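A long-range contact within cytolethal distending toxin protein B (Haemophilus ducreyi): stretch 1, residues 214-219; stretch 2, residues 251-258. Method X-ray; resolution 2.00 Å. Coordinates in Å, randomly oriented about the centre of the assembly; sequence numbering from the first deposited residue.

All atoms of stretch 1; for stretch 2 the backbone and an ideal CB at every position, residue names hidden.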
# COMPACT_ATOMS: atom_id res chain seq x y z
N ILE B 214 -11.45 -6.84 -11.62
CA ILE B 214 -11.40 -7.28 -10.23
C ILE B 214 -10.71 -8.65 -10.31
O ILE B 214 -11.33 -9.65 -10.69
CB ILE B 214 -12.83 -7.41 -9.62
CG1 ILE B 214 -13.55 -6.05 -9.66
CG2 ILE B 214 -12.73 -7.88 -8.16
CD1 ILE B 214 -15.05 -6.12 -9.43
N LEU B 215 -9.43 -8.68 -9.95
CA LEU B 215 -8.62 -9.90 -10.04
C LEU B 215 -8.09 -10.44 -8.71
O LEU B 215 -7.68 -11.60 -8.62
CB LEU B 215 -7.42 -9.63 -10.95
CG LEU B 215 -7.68 -9.00 -12.33
CD1 LEU B 215 -6.35 -8.58 -12.96
CD2 LEU B 215 -8.43 -10.01 -13.24
N ASP B 216 -8.10 -9.60 -7.68
CA ASP B 216 -7.55 -9.94 -6.38
C ASP B 216 -8.62 -10.02 -5.31
O ASP B 216 -9.29 -9.03 -5.00
CB ASP B 216 -6.52 -8.89 -6.00
CG ASP B 216 -5.45 -8.72 -7.07
OD1 ASP B 216 -4.54 -9.58 -7.14
OD2 ASP B 216 -5.54 -7.74 -7.86
N TYR B 217 -8.79 -11.21 -4.74
CA TYR B 217 -9.79 -11.39 -3.71
C TYR B 217 -9.54 -12.68 -2.95
O TYR B 217 -8.42 -13.20 -2.96
CB TYR B 217 -11.21 -11.36 -4.33
CG TYR B 217 -11.38 -12.22 -5.57
CD1 TYR B 217 -11.83 -13.53 -5.49
CD2 TYR B 217 -11.10 -11.70 -6.84
CE1 TYR B 217 -12.01 -14.32 -6.65
CE2 TYR B 217 -11.27 -12.47 -8.00
CZ TYR B 217 -11.72 -13.78 -7.90
OH TYR B 217 -11.85 -14.55 -9.03
N ALA B 218 -10.56 -13.18 -2.28
CA ALA B 218 -10.38 -14.40 -1.51
C ALA B 218 -11.54 -15.38 -1.63
O ALA B 218 -12.64 -15.03 -2.06
CB ALA B 218 -10.17 -14.03 -0.04
N ILE B 219 -11.27 -16.62 -1.25
CA ILE B 219 -12.30 -17.64 -1.19
C ILE B 219 -12.02 -18.36 0.13
O ILE B 219 -10.86 -18.67 0.44
CB ILE B 219 -12.27 -18.64 -2.38
CG1 ILE B 219 -13.42 -19.64 -2.21
CG2 ILE B 219 -10.93 -19.35 -2.46
CD1 ILE B 219 -13.81 -20.37 -3.49
N UNK B 251 0.57 -2.23 -10.61
CA UNK B 251 -0.73 -1.98 -11.23
C UNK B 251 -1.90 -2.62 -10.46
O UNK B 251 -3.04 -2.54 -10.89
CB UNK B 251 -0.72 -2.50 -12.67
N UNK B 252 -1.60 -3.28 -9.33
CA UNK B 252 -2.63 -3.91 -8.50
C UNK B 252 -2.81 -3.10 -7.22
O UNK B 252 -1.86 -2.54 -6.67
CB UNK B 252 -2.26 -5.36 -8.17
N UNK B 253 -4.05 -3.06 -6.74
CA UNK B 253 -4.36 -2.35 -5.51
C UNK B 253 -4.44 -3.39 -4.40
O UNK B 253 -4.99 -4.48 -4.60
CB UNK B 253 -5.66 -1.55 -5.63
N UNK B 254 -3.89 -3.09 -3.21
CA UNK B 254 -3.97 -4.08 -2.13
C UNK B 254 -5.43 -4.23 -1.72
O UNK B 254 -6.22 -3.29 -1.81
CB UNK B 254 -3.11 -3.67 -0.93
N UNK B 255 -5.79 -5.43 -1.28
CA UNK B 255 -7.16 -5.73 -0.86
C UNK B 255 -7.13 -6.32 0.54
O UNK B 255 -6.29 -7.17 0.83
CB UNK B 255 -7.84 -6.69 -1.84
N UNK B 256 -8.02 -5.87 1.42
CA UNK B 256 -8.04 -6.39 2.78
C UNK B 256 -9.34 -7.15 3.04
O UNK B 256 -10.34 -6.95 2.35
CB UNK B 256 -7.87 -5.25 3.79
N UNK B 257 -9.31 -8.03 4.04
CA UNK B 257 -10.46 -8.84 4.41
C UNK B 257 -10.52 -8.70 5.93
O UNK B 257 -9.65 -9.19 6.64
CB UNK B 257 -10.34 -10.29 3.95
N UNK B 258 -11.54 -7.99 6.40
CA UNK B 258 -11.70 -7.65 7.82
C UNK B 258 -13.14 -7.88 8.29
O UNK B 258 -14.08 -7.68 7.52
CB UNK B 258 -11.30 -6.19 8.06

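Position 251 finds nothing of stretch 1 within 5.5 Å of its ideal CB, so this contact places no demand on it and almost any side chain would do. The residue is Asp251, whose side chain stays out of reach of stretch 1.

Position 252 is far more constrained. Its CA-to-CB bond points toward stretch 1, and the ideal CB lies 4.1 Å from OD2 of Asp216, an acceptor that probably carries negative charge. A side chain able to donate a hydrogen bond would suit the place: histidine, asparagine, glutamine or serine. The deposited residue is His252. With chi1 at -71° (m), its ring presents ND1 to the carboxylate, and ND1 donates a hydrogen bond to Asp216 OD2 at 2.8 Å. The N-H...O angle of 165° is nearly straight, and the oxygen lies at the ring edge, near its plane, where the N-H bond points. Farther round the ring, CE1 packs 4.1 Å from CD1 of Leu215.

At 253 the CA-to-CB bond runs sideways and stretch 1 offers nothing near, leaving the choice open; Phe253 leads its ring away. Position 254 points away, and its phi of -67° and psi of 149° are compatible with proline, among many others. Pro254 is the residue there.

Position 255 begins the strand and again points toward stretch 1. Its ideal CB is 4.2 Å from the carbonyl O of Asp216 and 5.4 Å from CA of Tyr217, so space is limited. A donor such as serine or threonine might exploit the carbonyl, while a compact apolar group could pack here; extended backbone angles favour a beta-branched residue. Val255, with chi1 t, sets CG2 3.7 Å from Asp216 O and 4.1 Å from Asp216 CB. The valine cannot donate a hydrogen bond, and this buried oxygen has no polar partner in the model.

Position 256, on the alternate side of the strand, is out of reach and tolerant; Ser256 bonds elsewhere in the structure.

Position 257 points toward stretch 1 again, but its ideal CB stands 5.5 Å from CB of Ala218. The gap calls for a long apolar side chain, such as leucine, methionine or an aromatic. Phe257, chi1 m, spans it: Ala218 CB sits over one ring face, 3.6 Å from CE1, in a CH-pi contact. The ring tip reaches farther, with CZ 3.6 Å from C of Tyr217.

Position 258 is out of reach; Val258 suits its extended strand backbone.

Stretch 2 (251-258) DHFPVSFV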
# COMPACT_ATOMS: atom_id res chain seq x y z
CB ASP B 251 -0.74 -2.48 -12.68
CG ASP B 251 0.10 -1.61 -13.60
OD1 ASP B 251 0.37 -0.44 -13.25
OD2 ASP B 251 0.48 -2.10 -14.68
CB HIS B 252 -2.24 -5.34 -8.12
CG HIS B 252 -2.27 -6.31 -9.25
ND1 HIS B 252 -3.33 -7.16 -9.48
CD2 HIS B 252 -1.36 -6.57 -10.23
CE1 HIS B 252 -3.08 -7.90 -10.55
NE2 HIS B 252 -1.89 -7.56 -11.02
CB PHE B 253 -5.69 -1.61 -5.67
CG PHE B 253 -5.63 -0.47 -6.65
CD1 PHE B 253 -5.30 0.81 -6.22
CD2 PHE B 253 -5.83 -0.68 -8.00
CE1 PHE B 253 -5.16 1.86 -7.12
CE2 PHE B 253 -5.70 0.35 -8.92
CZ PHE B 253 -5.37 1.63 -8.47
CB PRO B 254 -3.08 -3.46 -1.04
CG PRO B 254 -3.22 -2.00 -1.27
CD PRO B 254 -3.20 -1.87 -2.78
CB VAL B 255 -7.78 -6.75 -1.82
CG1 VAL B 255 -9.21 -7.11 -1.37
CG2 VAL B 255 -7.78 -6.18 -3.25
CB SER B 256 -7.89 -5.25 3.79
OG SER B 256 -8.97 -4.35 3.62
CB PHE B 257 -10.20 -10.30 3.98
CG PHE B 257 -9.83 -10.42 2.52
CD1 PHE B 257 -10.81 -10.51 1.54
CD2 PHE B 257 -8.50 -10.33 2.13
CE1 PHE B 257 -10.47 -10.49 0.18
CE2 PHE B 257 -8.14 -10.31 0.77
CZ PHE B 257 -9.12 -10.39 -0.20
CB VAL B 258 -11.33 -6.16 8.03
CG1 VAL B 258 -11.34 -5.79 9.50
CG2 VAL B 258 -9.95 -5.88 7.43
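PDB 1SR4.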